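Putative glycosyl hydrolase (Bacteroides thetaiotaomicron VPI-5482, PDB 3K11) is a putative hydrolase of glycosyl hydrolase family 88, probably acting on glycosidic substrates, although its precise activity is not established. Local coordinates at residues A[263-267]-A[374-378]. Residues are numbered along the deposited sequence; the frame is centred on the assembly and turned at random.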
ATOM      1  N   CYS A 263       1.817  13.008  -3.020  1.00 24.84           N
ATOM      2  CA  CYS A 263       3.018  13.139  -2.164  1.00 23.78           C
ATOM      3  C   CYS A 263       4.261  12.934  -3.015  1.00 24.67           C
ATOM      4  O   CYS A 263       4.940  11.932  -2.921  1.00 24.03           O
ATOM      5  CB  CYS A 263       2.947  12.122  -1.029  1.00 26.91           C
ATOM      6  SG  CYS A 263       1.455  12.435   0.006  1.00 27.06           S
ATOM      7  N   TRP A 264       4.481  13.877  -3.914  1.00 24.21           N
ATOM      8  CA  TRP A 264       5.563  13.798  -4.880  1.00 23.16           C
ATOM      9  C   TRP A 264       6.909  13.802  -4.167  1.00 24.34           C
ATOM     10  O   TRP A 264       7.173  14.645  -3.298  1.00 21.47           O
ATOM     11  CB  TRP A 264       5.443  14.944  -5.896  1.00 22.45           C
ATOM     12  CG  TRP A 264       6.493  14.953  -6.939  1.00 22.43           C
ATOM     13  CD1 TRP A 264       6.940  13.888  -7.645  1.00 26.79           C
ATOM     14  CD2 TRP A 264       7.251  16.083  -7.379  1.00 23.18           C
ATOM     15  NE1 TRP A 264       7.907  14.277  -8.514  1.00 23.95           N
ATOM     16  CE2 TRP A 264       8.138  15.622  -8.368  1.00 22.33           C
ATOM     17  CE3 TRP A 264       7.216  17.433  -7.081  1.00 23.46           C
ATOM     18  CZ2 TRP A 264       9.009  16.464  -9.050  1.00 23.77           C
ATOM     19  CZ3 TRP A 264       8.121  18.271  -7.727  1.00 25.90           C
ATOM     20  CH2 TRP A 264       8.996  17.771  -8.702  1.00 21.39           C
ATOM     21  N   ALA A 265       7.746  12.830  -4.490  1.00 23.54           N
ATOM     22  CA  ALA A 265       9.029  12.628  -3.763  1.00 21.67           C
ATOM     23  C   ALA A 265       9.983  13.778  -3.804  1.00 24.63           C
ATOM     24  O   ALA A 265      10.485  14.186  -2.737  1.00 24.54           O
ATOM     25  CB  ALA A 265       9.730  11.293  -4.227  1.00 19.89           C
ATOM     26  N   ARG A 266      10.233  14.384  -4.969  1.00 22.68           N
ATOM     27  CA  ARG A 266      11.210  15.466  -4.953  1.00 23.24           C
ATOM     28  C   ARG A 266      10.749  16.627  -4.081  1.00 22.94           C
ATOM     29  O   ARG A 266      11.521  17.104  -3.279  1.00 25.62           O
ATOM     30  CB  ARG A 266      11.576  15.952  -6.340  1.00 22.56           C
ATOM     31  CG  ARG A 266      12.559  17.133  -6.246  1.00 24.56           C
ATOM     32  CD  ARG A 266      13.411  17.361  -7.464  1.00 24.34           C
ATOM     33  NE  ARG A 266      12.643  17.757  -8.628  1.00 23.67           N
ATOM     34  CZ  ARG A 266      12.673  17.137  -9.803  1.00 21.28           C
ATOM     35  NH1 ARG A 266      13.425  16.070 -10.019  1.00 24.22           N
ATOM     36  NH2 ARG A 266      11.954  17.649 -10.806  1.00 23.63           N
ATOM     37  N   ALA A 267       9.499  17.047  -4.188  1.00 23.24           N
ATOM     38  CA  ALA A 267       9.019  18.186  -3.395  1.00 22.81           C
ATOM     39  C   ALA A 267       8.990  17.803  -1.922  1.00 22.95           C
ATOM     40  O   ALA A 267       9.225  18.641  -1.064  1.00 23.57           O
ATOM     41  CB  ALA A 267       7.633  18.681  -3.888  1.00 21.99           C
ATOM     42  N   THR A 374      16.525  10.608 -12.853  1.00 23.54           N
ATOM     43  CA  THR A 374      16.000  11.835 -12.271  1.00 22.91           C
ATOM     44  C   THR A 374      14.785  12.337 -13.047  1.00 24.46           C
ATOM     45  O   THR A 374      14.854  12.524 -14.255  1.00 24.98           O
ATOM     46  CB  THR A 374      17.022  12.949 -12.276  1.00 22.20           C
ATOM     47  OG1 THR A 374      18.144  12.558 -11.468  1.00 25.43           O
ATOM     48  CG2 THR A 374      16.431  14.262 -11.732  1.00 20.69           C
ATOM     49  N   CYS A 375      13.703  12.601 -12.318  1.00 24.20           N
ATOM     50  CA  CYS A 375      12.462  13.187 -12.837  1.00 22.95           C
ATOM     51  C   CYS A 375      12.739  14.608 -13.370  1.00 24.66           C
ATOM     52  O   CYS A 375      13.394  15.417 -12.717  1.00 24.81           O
ATOM     53  CB  CYS A 375      11.415  13.262 -11.698  1.00 24.73           C
ATOM     54  SG  CYS A 375       9.871  14.043 -12.163  1.00 26.13           S
ATOM     55  N   VAL A 376      12.259  14.895 -14.567  1.00 23.67           N
ATOM     56  CA  VAL A 376      12.450  16.217 -15.170  1.00 24.70           C
ATOM     57  C   VAL A 376      11.616  17.304 -14.460  1.00 27.44           C
ATOM     58  O   VAL A 376      10.851  17.016 -13.549  1.00 25.84           O
ATOM     59  CB  VAL A 376      12.111  16.186 -16.687  1.00 26.03           C
ATOM     60  CG1 VAL A 376      13.092  15.230 -17.428  1.00 22.91           C
ATOM     61  CG2 VAL A 376      10.615  15.854 -16.897  1.00 25.67           C
ATOM     62  N   GLY A 377      11.769  18.559 -14.876  1.00 25.65           N
ATOM     63  CA  GLY A 377      11.007  19.649 -14.255  1.00 25.23           C
ATOM     64  C   GLY A 377       9.541  19.265 -14.287  1.00 24.63           C
ATOM     65  O   GLY A 377       9.060  18.779 -15.313  1.00 26.88           O
ATOM     66  N   THR A 378       8.852  19.475 -13.174  1.00 24.08           N
ATOM     67  CA  THR A 378       7.470  18.927 -12.951  1.00 22.77           C
ATOM     68  C   THR A 378       6.634  19.939 -12.155  1.00 27.00           C
ATOM     69  O   THR A 378       7.044  20.399 -11.067  1.00 26.60           O
ATOM     70  CB  THR A 378       7.566  17.589 -12.206  1.00 25.88           C
ATOM     71  OG1 THR A 378       8.139  16.623 -13.087  1.00 24.76           O
ATOM     72  CG2 THR A 378       6.178  17.094 -11.717  1.00 22.32           C
TER
HETATM   73  O   HOH W   1      10.593  20.374 -10.884  1.00 23.72           O
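R266, in the first turn of helix 265-281, reaches across to the backbone of loop segment 374-378 with its guanidinium group. R266 NH1 gives a fairly straight bond (160°) to C375 O at 2.8 Å, and R266 NH2 bonds V376 O at 3.0 Å, with a weak second bond to C375 O. Both carbonyl oxygens lie near the guanidinium plane, which fixes its rotation. V376 O is gripped from opposite faces of its own plane, by R266 NH2 and by T378 OG1 at 2.8 Å. A water accepts from R266 NH2 and T378 N, and S327 OG is a further hydrogen-bond partner of NH1. A leucine here would probably leave the buried carbonyls of C375 and V376 without this donor and let the loop shift.

Aromatic packing runs alongside. With CG anti to the backbone N (chi1 -179°), the W264 indole extends to the loop; T378 CG2 sits over one face, 4.2 Å from the centroid of the six-membered ring, while R266 CB covers the opposite face. C375 SG comes to the ring edge, 4.0 Å from W264 CZ2, a sulfur-aromatic contact. H250 and Y387 also meet the indole.

W264 is the N-cap residue, and the arrangement ties this helix start to the loop between helices 347-362 and 384-388, within a helix-rich fold consistent with the six-hairpin glycosidase clan.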